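Local coordinates for protein UL37 (Suid herpesvirus 1, PDB 4K70) that is an inner tegument protein thought to help control viral trafficking, the chain here being its elongated, largely helical N-terminal half, which carries calcium and sodium ions, at residues E29-A34 with R466-T471; V153-Q158 with S332-V337; A245-V250 with V284-R289; H315-A320 with D366-V371. All coordinates share one frame; numbering follows the deposited sequence.

The four contacts are spread along an elongated chain, and none touches another. Contact 1 joins segments near the two ends of the modelled chain, so the others fall between them; it lies on the opposite side of the chain's centre from contacts 3 and 4, with about 72 Å between the centres of contacts 1 and 3. Contact 2 lies about 12 Å from that centre. In sequence it crosses contact 4, with about 12 Å between their nearest atoms. Contacts 3 and 4 are closest, about 7 Å between nearest atoms. V153, V250 and H315, in contacts 2, 3 and 4, each belong to a sodium site; contact 1 lies away from the metal sites.

Contact 1: residues E29-A34 with R466-T471; sequences EFFMAA and REALNT
The F31 ring carries the side chain of L469 on one face and the methyl of A468 near its edge. L469 comes in obliquely and is offset toward the rim, its CG 4.2 Å from the F31 ring centroid and 22° off the normal, a CH-pi contact. L469 CD2 lies further out, beyond the root of the ring, 3.7 Å from F31 CG. A468 meets the base of the same side chain, its CB 4.0 Å from F31 CB. V67 and L75 of helix 63-78 also pack on F31, so the ring is shared between two helices.

This is plain helix-to-helix packing in an all-helical fold: helix 20-32, near the N-terminus, is laid against helix 464-481, the last of the model, more than 400 residues further along. No hydrogen bond crosses between the two segments.

M32 flanks the apolar core on its more exposed side. The chain runs straight from CB and then bends at the sulfur (chi3 -73°), which brings CE to 4.0 Å from A468 CB. Its CG lies 3.4 Å from A468 O, and SD rests 3.9 Å from T471 CG2. T471 can offer that methyl because its hydroxyl is turned back along its own helix, where OG1 donates to E467 O at 2.8 Å; the same oxygen also accepts from T471 N.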
loop_
_atom_site.group_PDB
_atom_site.type_symbol
_atom_site.label_atom_id
_atom_site.label_comp_id
_atom_site.label_asym_id
_atom_site.label_seq_id
_atom_site.Cartn_x
_atom_site.Cartn_y
_atom_site.Cartn_z
ATOM N N GLU A 29 -30.263 16.203 6.757
ATOM C CA GLU A 29 -28.981 16.893 6.626
ATOM C C GLU A 29 -27.834 16.019 7.119
ATOM O O GLU A 29 -26.758 15.984 6.511
ATOM C CB GLU A 29 -28.999 18.223 7.379
ATOM C CG GLU A 29 -29.841 19.288 6.699
ATOM C CD GLU A 29 -30.356 20.335 7.666
ATOM O OE1 GLU A 29 -29.718 20.537 8.724
ATOM O OE2 GLU A 29 -31.405 20.948 7.365
ATOM N N PHE A 30 -28.070 15.309 8.218
ATOM C CA PHE A 30 -27.076 14.381 8.732
ATOM C C PHE A 30 -26.825 13.290 7.700
ATOM O O PHE A 30 -25.678 12.914 7.450
ATOM C CB PHE A 30 -27.531 13.785 10.058
ATOM C CG PHE A 30 -26.620 12.718 10.586
ATOM C CD1 PHE A 30 -25.398 13.046 11.149
ATOM C CD2 PHE A 30 -26.991 11.385 10.527
ATOM C CE1 PHE A 30 -24.555 12.058 11.641
ATOM C CE2 PHE A 30 -26.157 10.395 11.014
ATOM C CZ PHE A 30 -24.936 10.731 11.575
ATOM N N PHE A 31 -27.903 12.805 7.086
ATOM C CA PHE A 31 -27.805 11.786 6.048
ATOM C C PHE A 31 -26.838 12.188 4.930
ATOM O O PHE A 31 -26.239 11.330 4.283
ATOM C CB PHE A 31 -29.191 11.466 5.469
ATOM C CG PHE A 31 -30.059 10.635 6.378
ATOM C CD1 PHE A 31 -29.513 9.965 7.459
ATOM C CD2 PHE A 31 -31.423 10.516 6.142
ATOM C CE1 PHE A 31 -30.313 9.188 8.300
ATOM C CE2 PHE A 31 -32.232 9.742 6.976
ATOM C CZ PHE A 31 -31.676 9.079 8.054
ATOM N N MET A 32 -26.673 13.490 4.712
ATOM C CA MET A 32 -25.818 13.971 3.628
ATOM C C MET A 32 -24.582 14.762 4.085
ATOM O O MET A 32 -23.824 15.274 3.260
ATOM C CB MET A 32 -26.640 14.792 2.635
ATOM C CG MET A 32 -27.617 13.954 1.825
ATOM S SD MET A 32 -28.554 14.931 0.642
ATOM C CE MET A 32 -29.664 15.801 1.745
ATOM N N ALA A 33 -24.372 14.836 5.393
ATOM C CA ALA A 33 -23.260 15.604 5.947
ATOM C C ALA A 33 -21.891 15.102 5.489
ATOM O O ALA A 33 -21.739 13.960 5.055
ATOM C CB ALA A 33 -23.339 15.634 7.466
ATOM N N ALA A 34 -20.892 15.971 5.589
ATOM C CA ALA A 34 -19.551 15.643 5.131
ATOM C C ALA A 34 -18.554 15.689 6.282
ATOM O O ALA A 34 -17.385 15.333 6.122
ATOM C CB ALA A 34 -19.131 16.592 4.029
ATOM N N ARG A 466 -34.845 7.843 1.782
ATOM C CA ARG A 466 -34.318 7.138 0.622
ATOM C C ARG A 466 -33.588 8.076 -0.338
ATOM O O ARG A 466 -32.532 7.740 -0.867
ATOM C CB ARG A 466 -35.442 6.410 -0.115
ATOM C CG ARG A 466 -34.989 5.736 -1.397
ATOM C CD ARG A 466 -36.069 4.822 -1.946
ATOM N NE ARG A 466 -36.403 3.741 -1.020
ATOM C CZ ARG A 466 -35.938 2.499 -1.117
ATOM N NH1 ARG A 466 -35.120 2.166 -2.106
ATOM N NH2 ARG A 466 -36.300 1.582 -0.231
ATOM N N GLU A 467 -34.148 9.255 -0.559
ATOM C CA GLU A 467 -33.584 10.162 -1.546
ATOM C C GLU A 467 -32.317 10.830 -1.029
ATOM O O GLU A 467 -31.359 11.032 -1.781
ATOM C CB GLU A 467 -34.611 11.215 -1.945
ATOM C CG GLU A 467 -34.330 11.846 -3.290
ATOM C CD GLU A 467 -35.249 13.012 -3.590
ATOM O OE1 GLU A 467 -36.445 12.956 -3.210
ATOM O OE2 GLU A 467 -34.769 13.989 -4.206
ATOM N N ALA A 468 -32.314 11.178 0.257
ATOM C CA ALA A 468 -31.137 11.785 0.879
ATOM C C ALA A 468 -29.954 10.812 0.895
ATOM O O ALA A 468 -28.860 11.145 0.449
ATOM C CB ALA A 468 -31.462 12.244 2.283
ATOM N N LEU A 469 -30.190 9.608 1.407
ATOM C CA LEU A 469 -29.145 8.593 1.509
ATOM C C LEU A 469 -28.591 8.179 0.143
ATOM O O LEU A 469 -27.377 8.018 -0.012
ATOM C CB LEU A 469 -29.651 7.385 2.309
ATOM C CG LEU A 469 -29.841 7.703 3.798
ATOM C CD1 LEU A 469 -30.624 6.614 4.545
ATOM C CD2 LEU A 469 -28.483 7.952 4.460
ATOM N N ASN A 470 -29.477 8.018 -0.844
ATOM C CA ASN A 470 -29.066 7.752 -2.231
ATOM C C ASN A 470 -28.174 8.851 -2.788
ATOM O O ASN A 470 -27.199 8.581 -3.486
ATOM C CB ASN A 470 -30.284 7.598 -3.150
ATOM C CG ASN A 470 -30.792 6.176 -3.210
ATOM O OD1 ASN A 470 -30.025 5.229 -3.040
ATOM N ND2 ASN A 470 -32.090 6.015 -3.461
ATOM N N THR A 471 -28.527 10.094 -2.487
ATOM C CA THR A 471 -27.751 11.240 -2.933
ATOM C C THR A 471 -26.367 11.235 -2.292
ATOM O O THR A 471 -25.361 11.520 -2.945
ATOM C CB THR A 471 -28.475 12.553 -2.591
ATOM O OG1 THR A 471 -29.711 12.610 -3.317
ATOM C CG2 THR A 471 -27.617 13.761 -2.946
#

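Contact 2: residues V153-Q158 with S332-V337; sequences VVPPEQ and SPLQVV
L334, in the first turn of helix 333-342, pushes its forked end against a proline-rich run that leads into the short, weakly bonded helix 156-159. Its CG stands anti to the backbone N (chi1 172°), and the two branches part company: L334 CD1 meets V153 CG1 at 3.6 Å, while L334 CD2 lies 3.8 Å from P155 CG. V153 crosses L334 at about a right angle, whereas P155 lies alongside it, pointing the same way. Next to them the two prolines slide past each other in opposite directions, with P156 CG 3.6 Å from P333 CB.

E157 closes the other flank. Its chain bends at chi2 (100°), so E157 OE2 comes tip to tip with the P333 ring, 3.5 Å from P333 CD. That oxygen is buried without a polar partner in the model, though the nearby helix N-terminus would be expected to favour its charge.

Further out, L192 and L196 of helix 191-201 back V153, which forms a sodium site with R199, and L385 of helix 366-385 lies against P156. The turn bearing P333 and L334 is itself capped: S332 is the N-cap, and its OG accepts a weak hydrogen bond from Q335 N at 3.3 Å.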
loop_
_atom_site.group_PDB
_atom_site.type_symbol
_atom_site.label_atom_id
_atom_site.label_comp_id
_atom_site.label_asym_id
_atom_site.label_seq_id
_atom_site.Cartn_x
_atom_site.Cartn_y
_atom_site.Cartn_z
ATOM N N VAL A 153 8.698 -14.496 1.910
ATOM C CA VAL A 153 8.196 -13.762 0.759
ATOM C C VAL A 153 6.671 -13.823 0.740
ATOM O O VAL A 153 6.084 -14.894 0.587
ATOM C CB VAL A 153 8.755 -14.333 -0.552
ATOM C CG1 VAL A 153 8.109 -13.644 -1.748
ATOM C CG2 VAL A 153 10.274 -14.183 -0.587
ATOM N N VAL A 154 6.036 -12.669 0.912
ATOM C CA VAL A 154 4.582 -12.594 0.970
ATOM C C VAL A 154 4.017 -11.825 -0.226
ATOM O O VAL A 154 4.493 -10.736 -0.550
ATOM C CB VAL A 154 4.125 -11.876 2.249
ATOM C CG1 VAL A 154 2.618 -11.886 2.336
ATOM C CG2 VAL A 154 4.750 -12.522 3.484
ATOM N N PRO A 155 2.992 -12.381 -0.885
ATOM C CA PRO A 155 2.363 -11.594 -1.953
ATOM C C PRO A 155 1.712 -10.353 -1.351
ATOM O O PRO A 155 0.996 -10.479 -0.367
ATOM C CB PRO A 155 1.297 -12.537 -2.510
ATOM C CG PRO A 155 1.734 -13.930 -2.068
ATOM C CD PRO A 155 2.411 -13.732 -0.754
ATOM N N PRO A 156 1.975 -9.166 -1.918
ATOM C CA PRO A 156 1.407 -7.913 -1.407
ATOM C C PRO A 156 -0.118 -7.967 -1.228
ATOM O O PRO A 156 -0.680 -7.299 -0.361
ATOM C CB PRO A 156 1.773 -6.917 -2.503
ATOM C CG PRO A 156 3.064 -7.437 -3.023
ATOM C CD PRO A 156 2.881 -8.925 -3.053
ATOM N N GLU A 157 -0.765 -8.778 -2.051
ATOM C CA GLU A 157 -2.218 -8.856 -2.109
ATOM C C GLU A 157 -2.756 -9.626 -0.918
ATOM O O GLU A 157 -3.900 -9.446 -0.510
ATOM C CB GLU A 157 -2.622 -9.540 -3.418
ATOM C CG GLU A 157 -1.693 -9.171 -4.594
ATOM C CD GLU A 157 -0.648 -10.243 -4.898
ATOM O OE1 GLU A 157 -1.012 -11.443 -4.830
ATOM O OE2 GLU A 157 0.523 -9.898 -5.229
ATOM N N GLN A 158 -1.905 -10.456 -0.337
ATOM C CA GLN A 158 -2.308 -11.377 0.711
ATOM C C GLN A 158 -2.461 -10.685 2.048
ATOM O O GLN A 158 -3.234 -11.116 2.908
ATOM C CB GLN A 158 -1.264 -12.483 0.837
ATOM C CG GLN A 158 -1.400 -13.354 2.069
ATOM C CD GLN A 158 -0.451 -14.529 2.030
ATOM O OE1 GLN A 158 -0.275 -15.161 0.982
ATOM N NE2 GLN A 158 0.177 -14.822 3.161
ATOM N N SER A 332 1.123 -9.558 -11.502
ATOM C CA SER A 332 0.865 -9.206 -10.105
ATOM C C SER A 332 2.111 -8.564 -9.561
ATOM O O SER A 332 3.168 -8.697 -10.157
ATOM C CB SER A 332 0.529 -10.448 -9.272
ATOM O OG SER A 332 1.666 -11.292 -9.122
ATOM N N PRO A 333 1.984 -7.868 -8.422
ATOM C CA PRO A 333 3.118 -7.241 -7.740
ATOM C C PRO A 333 4.173 -8.258 -7.373
ATOM O O PRO A 333 5.347 -7.967 -7.555
ATOM C CB PRO A 333 2.496 -6.680 -6.460
ATOM C CG PRO A 333 1.051 -6.495 -6.796
ATOM C CD PRO A 333 0.692 -7.533 -7.794
ATOM N N LEU A 334 3.783 -9.420 -6.855
ATOM C CA LEU A 334 4.787 -10.380 -6.407
ATOM C C LEU A 334 5.619 -10.831 -7.593
ATOM O O LEU A 334 6.843 -10.855 -7.537
ATOM C CB LEU A 334 4.152 -11.595 -5.723
ATOM C CG LEU A 334 5.164 -12.703 -5.406
ATOM C CD1 LEU A 334 6.357 -12.180 -4.591
ATOM C CD2 LEU A 334 4.507 -13.868 -4.690
ATOM N N GLN A 335 4.942 -11.183 -8.678
ATOM C CA GLN A 335 5.625 -11.676 -9.863
ATOM C C GLN A 335 6.661 -10.694 -10.397
ATOM O O GLN A 335 7.801 -11.071 -10.681
ATOM C CB GLN A 335 4.600 -12.017 -10.947
ATOM C CG GLN A 335 3.731 -13.222 -10.577
ATOM C CD GLN A 335 2.590 -13.460 -11.558
ATOM O OE1 GLN A 335 2.590 -12.936 -12.667
ATOM N NE2 GLN A 335 1.604 -14.249 -11.142
ATOM N N VAL A 336 6.274 -9.435 -10.538
ATOM C CA VAL A 336 7.161 -8.483 -11.179
ATOM C C VAL A 336 8.314 -8.117 -10.233
ATOM O O VAL A 336 9.462 -8.045 -10.658
ATOM C CB VAL A 336 6.410 -7.223 -11.703
ATOM C CG1 VAL A 336 5.815 -6.418 -10.549
ATOM C CG2 VAL A 336 7.362 -6.337 -12.539
ATOM N N VAL A 337 8.016 -7.919 -8.949
ATOM C CA VAL A 337 9.070 -7.600 -7.988
ATOM C C VAL A 337 10.045 -8.759 -7.817
ATOM O O VAL A 337 11.240 -8.550 -7.683
ATOM C CB VAL A 337 8.493 -7.202 -6.622
ATOM C CG1 VAL A 337 9.627 -6.885 -5.661
ATOM C CG2 VAL A 337 7.564 -6.014 -6.788
#

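Contact 3: residues A245-V250 with V284-R289; sequences AALVPV and VARRLR. With NA (sodium ion), chain K.
R286 and L247 cross at about a right angle, with L247 CB lying over one face of the R286 guanidinium, offset toward its rim. The arginine chain bends at chi3 (63°), turning its flat head back over the neighbouring segment. In the plane of that head R286 NE donates to V248 O at 3.0 Å, although the donor stands 57° above the carbonyl plane. V250 supports the aliphatic shaft of the same arginine, also at roughly a right angle, its CG2 3.6 Å from R286 CG.

Beneath, the two loops cross steeply in opposite senses and make a single antiparallel-type bridge, with L247 and L288 as a non-hydrogen-bonded pair in a chain without regular strands. One hydrogen bond on either side of the pair holds it: V248 N to R287 O at 2.8 Å, almost perfectly straight at 178°, and R289 N to A246 O at 2.9 Å.

V248 CG2 points between two further arginines: it sits over the centre of one face of the R287 guanidinium, whose NE is held by N254 O, and lies 3.6 Å from R289 CG. R289, also bent at chi3, swings back to A245, and its NH1 donates to A245 O at 2.9 Å in the guanidinium plane, while D291 takes NH2 in a salt bridge. L288 turns its CD2 to meet L247 CD2 at 3.8 Å, and beyond it lie L209 and L213 of helix 208-223. At the far end V250 O binds a sodium ion at 2.3 Å, which E252 OE1 also ligates.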
loop_
_atom_site.group_PDB
_atom_site.type_symbol
_atom_site.label_atom_id
_atom_site.label_comp_id
_atom_site.label_asym_id
_atom_site.label_seq_id
_atom_site.Cartn_x
_atom_site.Cartn_y
_atom_site.Cartn_z
ATOM N N ALA A 245 39.860 -13.094 -10.226
ATOM C CA ALA A 245 39.834 -12.738 -11.644
ATOM C C ALA A 245 38.822 -11.624 -11.938
ATOM O O ALA A 245 38.889 -10.976 -12.978
ATOM C CB ALA A 245 39.526 -13.956 -12.484
ATOM N N ALA A 246 37.887 -11.401 -11.022
ATOM C CA ALA A 246 36.843 -10.413 -11.251
ATOM C C ALA A 246 37.322 -9.001 -10.949
ATOM O O ALA A 246 36.641 -8.033 -11.278
ATOM C CB ALA A 246 35.586 -10.750 -10.432
ATOM N N LEU A 247 38.493 -8.889 -10.323
ATOM C CA LEU A 247 39.033 -7.602 -9.914
ATOM C C LEU A 247 40.075 -7.073 -10.901
ATOM O O LEU A 247 40.850 -7.837 -11.469
ATOM C CB LEU A 247 39.673 -7.707 -8.527
ATOM C CG LEU A 247 38.814 -7.850 -7.269
ATOM C CD1 LEU A 247 39.724 -8.130 -6.092
ATOM C CD2 LEU A 247 38.005 -6.586 -7.020
ATOM N N VAL A 248 40.095 -5.759 -11.086
ATOM C CA VAL A 248 41.100 -5.128 -11.944
ATOM C C VAL A 248 42.447 -5.065 -11.217
ATOM O O VAL A 248 42.542 -4.520 -10.113
ATOM C CB VAL A 248 40.675 -3.695 -12.379
ATOM C CG1 VAL A 248 41.823 -2.981 -13.108
ATOM C CG2 VAL A 248 39.431 -3.738 -13.257
ATOM N N PRO A 249 43.492 -5.637 -11.832
ATOM C CA PRO A 249 44.867 -5.581 -11.310
ATOM C C PRO A 249 45.315 -4.168 -10.912
ATOM O O PRO A 249 45.053 -3.203 -11.639
ATOM C CB PRO A 249 45.713 -6.085 -12.486
ATOM C CG PRO A 249 44.749 -6.185 -13.675
ATOM C CD PRO A 249 43.405 -6.399 -13.087
ATOM N N VAL A 250 45.960 -4.051 -9.755
ATOM C CA VAL A 250 46.523 -2.779 -9.324
ATOM C C VAL A 250 47.567 -2.336 -10.344
ATOM O O VAL A 250 48.318 -3.162 -10.855
ATOM C CB VAL A 250 47.190 -2.899 -7.941
ATOM C CG1 VAL A 250 47.848 -1.584 -7.548
ATOM C CG2 VAL A 250 46.171 -3.331 -6.888
ATOM N N VAL A 284 44.983 1.524 -0.993
ATOM C CA VAL A 284 44.781 0.845 -2.264
ATOM C C VAL A 284 43.604 -0.125 -2.159
ATOM O O VAL A 284 43.500 -0.904 -1.207
ATOM C CB VAL A 284 46.059 0.106 -2.727
ATOM C CG1 VAL A 284 45.848 -0.540 -4.072
ATOM C CG2 VAL A 284 47.239 1.071 -2.781
ATOM N N ALA A 285 42.701 -0.045 -3.126
ATOM C CA ALA A 285 41.588 -0.980 -3.222
ATOM C C ALA A 285 41.265 -1.196 -4.689
ATOM O O ALA A 285 41.134 -0.240 -5.457
ATOM C CB ALA A 285 40.375 -0.455 -2.469
ATOM N N ARG A 286 41.175 -2.459 -5.083
ATOM C CA ARG A 286 40.910 -2.800 -6.465
ATOM C C ARG A 286 39.419 -2.671 -6.735
ATOM O O ARG A 286 38.602 -2.821 -5.828
ATOM C CB ARG A 286 41.389 -4.222 -6.747
ATOM C CG ARG A 286 42.824 -4.450 -6.314
ATOM C CD ARG A 286 43.206 -5.903 -6.442
ATOM N NE ARG A 286 43.162 -6.370 -7.828
ATOM C CZ ARG A 286 43.367 -7.634 -8.188
ATOM N NH1 ARG A 286 43.632 -8.554 -7.263
ATOM N NH2 ARG A 286 43.307 -7.984 -9.469
ATOM N N ARG A 287 39.063 -2.362 -7.973
ATOM C CA ARG A 287 37.662 -2.287 -8.337
ATOM C C ARG A 287 37.313 -3.481 -9.205
ATOM O O ARG A 287 38.192 -4.097 -9.825
ATOM C CB ARG A 287 37.365 -0.995 -9.085
ATOM C CG ARG A 287 37.834 -1.024 -10.519
ATOM C CD ARG A 287 37.390 0.215 -11.278
ATOM N NE ARG A 287 38.019 0.225 -12.593
ATOM C CZ ARG A 287 37.448 -0.207 -13.711
ATOM N NH1 ARG A 287 36.201 -0.654 -13.704
ATOM N NH2 ARG A 287 38.128 -0.173 -14.848
ATOM N N LEU A 288 36.027 -3.823 -9.226
ATOM C CA LEU A 288 35.545 -4.890 -10.083
ATOM C C LEU A 288 35.705 -4.482 -11.545
ATOM O O LEU A 288 35.438 -3.332 -11.905
ATOM C CB LEU A 288 34.078 -5.176 -9.782
ATOM C CG LEU A 288 33.766 -5.761 -8.403
ATOM C CD1 LEU A 288 32.265 -5.876 -8.212
ATOM C CD2 LEU A 288 34.436 -7.122 -8.232
ATOM N N ARG A 289 36.161 -5.420 -12.369
ATOM C CA ARG A 289 36.200 -5.244 -13.814
ATOM C C ARG A 289 34.807 -4.864 -14.337
ATOM O O ARG A 289 33.785 -5.340 -13.816
ATOM C CB ARG A 289 36.670 -6.543 -14.486
ATOM C CG ARG A 289 38.066 -7.005 -14.065
ATOM C CD ARG A 289 38.334 -8.430 -14.507
ATOM N NE ARG A 289 38.022 -8.618 -15.923
ATOM C CZ ARG A 289 38.023 -9.792 -16.540
ATOM N NH1 ARG A 289 38.337 -10.890 -15.867
ATOM N NH2 ARG A 289 37.721 -9.870 -17.828
HETATM NA NA NA K . 49.126 -3.740 -12.894
#

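Contact 4: residues H315-A320 with D366-V371; sequences HTQVDA and DAQRAV. With NA (sodium ion), chain J.
The close packing centres on V371, whose CG2 fills the angle between two residues of the opposing loop: it is 3.7 Å from A320 CB and 3.8 Å from V318 CG2. V318 comes across V371 at about a right angle, while the methyl of A370 faces the main chain of A320. Q317 carries the packing one turn back along helix 366-385. Its CG is anti to the backbone N (chi1 -176°) and the chain then bends (chi2 54°), folding the amide over A367 so that Q317 CD lies 3.5 Å from A367 CB. Within this packed part a water sits between the loop backbone and A367, donating to A367 O at 2.6 Å and to V318 O, and accepting from A320 N.

A hydrogen bond fixes which way the amide faces. Q317 NE2 donates to V318 O at 2.9 Å, in the carbonyl plane and on a lone pair, and this turns OE1 toward Q368, 3.2 Å from Q368 CG.

No hydrogen bond joins the segments directly, and on the looser side water again stands in. The amides of Q317 and Q368 are turned 59° apart and meet through a water that donates to Q317 OE1 at 2.7 Å and accepts from Q368 NE2, while Q368 OE1 takes T365 N. At the start of the loop segment, H315 O binds a sodium ion at 2.5 Å, sharing it with Q292 OE1. The arrangement is that of a loop delivering an N-cap residue, A320 at the start of helix 321-329, against the first turns of a neighbouring helix.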
loop_
_atom_site.group_PDB
_atom_site.type_symbol
_atom_site.label_atom_id
_atom_site.label_comp_id
_atom_site.label_asym_id
_atom_site.label_seq_id
_atom_site.Cartn_x
_atom_site.Cartn_y
_atom_site.Cartn_z
ATOM N N HIS A 315 31.595 -0.554 -22.895
ATOM C CA HIS A 315 32.517 -1.682 -22.800
ATOM C C HIS A 315 31.781 -3.008 -22.722
ATOM O O HIS A 315 32.241 -4.016 -23.261
ATOM C CB HIS A 315 33.413 -1.543 -21.562
ATOM C CG HIS A 315 34.419 -0.445 -21.669
ATOM N ND1 HIS A 315 34.123 0.867 -21.374
ATOM C CD2 HIS A 315 35.719 -0.462 -22.054
ATOM C CE1 HIS A 315 35.196 1.615 -21.570
ATOM N NE2 HIS A 315 36.179 0.832 -21.983
ATOM N N THR A 316 30.624 -2.988 -22.068
ATOM C CA THR A 316 29.940 -4.208 -21.663
ATOM C C THR A 316 28.445 -4.134 -21.914
ATOM O O THR A 316 27.803 -3.124 -21.623
ATOM C CB THR A 316 30.198 -4.456 -20.164
ATOM O OG1 THR A 316 31.571 -4.824 -19.990
ATOM C CG2 THR A 316 29.292 -5.549 -19.602
ATOM N N GLN A 317 27.903 -5.213 -22.456
ATOM C CA GLN A 317 26.467 -5.346 -22.646
ATOM C C GLN A 317 25.941 -6.517 -21.805
ATOM O O GLN A 317 26.151 -7.680 -22.145
ATOM C CB GLN A 317 26.138 -5.562 -24.126
ATOM C CG GLN A 317 24.648 -5.607 -24.410
ATOM C CD GLN A 317 23.930 -4.380 -23.881
ATOM O OE1 GLN A 317 24.128 -3.264 -24.386
ATOM N NE2 GLN A 317 23.123 -4.565 -22.830
ATOM N N VAL A 318 25.289 -6.214 -20.685
ATOM C CA VAL A 318 24.692 -7.273 -19.887
ATOM C C VAL A 318 23.446 -7.779 -20.590
ATOM O O VAL A 318 22.799 -7.057 -21.347
ATOM C CB VAL A 318 24.318 -6.818 -18.451
ATOM C CG1 VAL A 318 25.552 -6.405 -17.691
ATOM C CG2 VAL A 318 23.298 -5.691 -18.498
ATOM N N ASP A 319 23.115 -9.032 -20.342
ATOM C CA ASP A 319 21.937 -9.619 -20.964
ATOM C C ASP A 319 20.700 -9.455 -20.090
ATOM O O ASP A 319 20.520 -10.180 -19.115
ATOM C CB ASP A 319 22.197 -11.088 -21.244
ATOM C CG ASP A 319 20.978 -11.806 -21.785
ATOM O OD1 ASP A 319 20.095 -11.155 -22.396
ATOM O OD2 ASP A 319 20.927 -13.035 -21.592
ATOM N N ALA A 320 19.838 -8.512 -20.449
ATOM C CA ALA A 320 18.605 -8.318 -19.708
ATOM C C ALA A 320 17.369 -8.855 -20.426
ATOM O O ALA A 320 16.249 -8.598 -20.005
ATOM C CB ALA A 320 18.424 -6.835 -19.353
ATOM N N ASP A 366 19.131 -3.039 -29.344
ATOM C CA ASP A 366 18.065 -3.856 -28.759
ATOM C C ASP A 366 18.429 -4.354 -27.354
ATOM O O ASP A 366 17.577 -4.399 -26.459
ATOM C CB ASP A 366 17.708 -5.038 -29.660
ATOM C CG ASP A 366 16.971 -4.613 -30.913
ATOM O OD1 ASP A 366 16.283 -3.569 -30.887
ATOM O OD2 ASP A 366 17.073 -5.331 -31.925
ATOM N N ALA A 367 19.692 -4.726 -27.159
ATOM C CA ALA A 367 20.119 -5.210 -25.850
ATOM C C ALA A 367 20.052 -4.089 -24.803
ATOM O O ALA A 367 19.712 -4.324 -23.646
ATOM C CB ALA A 367 21.521 -5.801 -25.928
ATOM N N GLN A 368 20.379 -2.872 -25.224
ATOM C CA GLN A 368 20.299 -1.712 -24.343
ATOM C C GLN A 368 18.854 -1.384 -24.007
ATOM O O GLN A 368 18.543 -0.957 -22.895
ATOM C CB GLN A 368 20.973 -0.509 -24.997
ATOM C CG GLN A 368 22.508 -0.574 -24.966
ATOM C CD GLN A 368 23.138 0.463 -25.863
ATOM O OE1 GLN A 368 22.438 1.177 -26.585
ATOM N NE2 GLN A 368 24.473 0.558 -25.828
ATOM N N ARG A 369 17.975 -1.572 -24.982
ATOM C CA ARG A 369 16.542 -1.385 -24.780
ATOM C C ARG A 369 16.003 -2.296 -23.685
ATOM O O ARG A 369 15.198 -1.864 -22.868
ATOM C CB ARG A 369 15.782 -1.656 -26.075
ATOM C CG ARG A 369 15.855 -0.516 -27.077
ATOM C CD ARG A 369 15.215 -0.917 -28.408
ATOM N NE ARG A 369 15.088 0.245 -29.278
ATOM C CZ ARG A 369 15.863 0.488 -30.325
ATOM N NH1 ARG A 369 16.794 -0.389 -30.687
ATOM N NH2 ARG A 369 15.668 1.587 -31.042
ATOM N N ALA A 370 16.455 -3.549 -23.670
ATOM C CA ALA A 370 16.013 -4.509 -22.651
ATOM C C ALA A 370 16.418 -4.058 -21.241
ATOM O O ALA A 370 15.652 -4.208 -20.280
ATOM C CB ALA A 370 16.588 -5.867 -22.933
ATOM N N VAL A 371 17.641 -3.550 -21.112
ATOM C CA VAL A 371 18.104 -3.013 -19.820
ATOM C C VAL A 371 17.315 -1.765 -19.444
ATOM O O VAL A 371 16.883 -1.600 -18.299
ATOM C CB VAL A 371 19.594 -2.636 -19.853
ATOM C CG1 VAL A 371 20.010 -2.039 -18.510
ATOM C CG2 VAL A 371 20.468 -3.848 -20.210
HETATM NA NA NA J . 31.422 -5.443 -25.204
HETATM O O HOH W 1 26.056 -1.345 -24.643
HETATM O O HOH W 2 19.905 -6.833 -22.879
#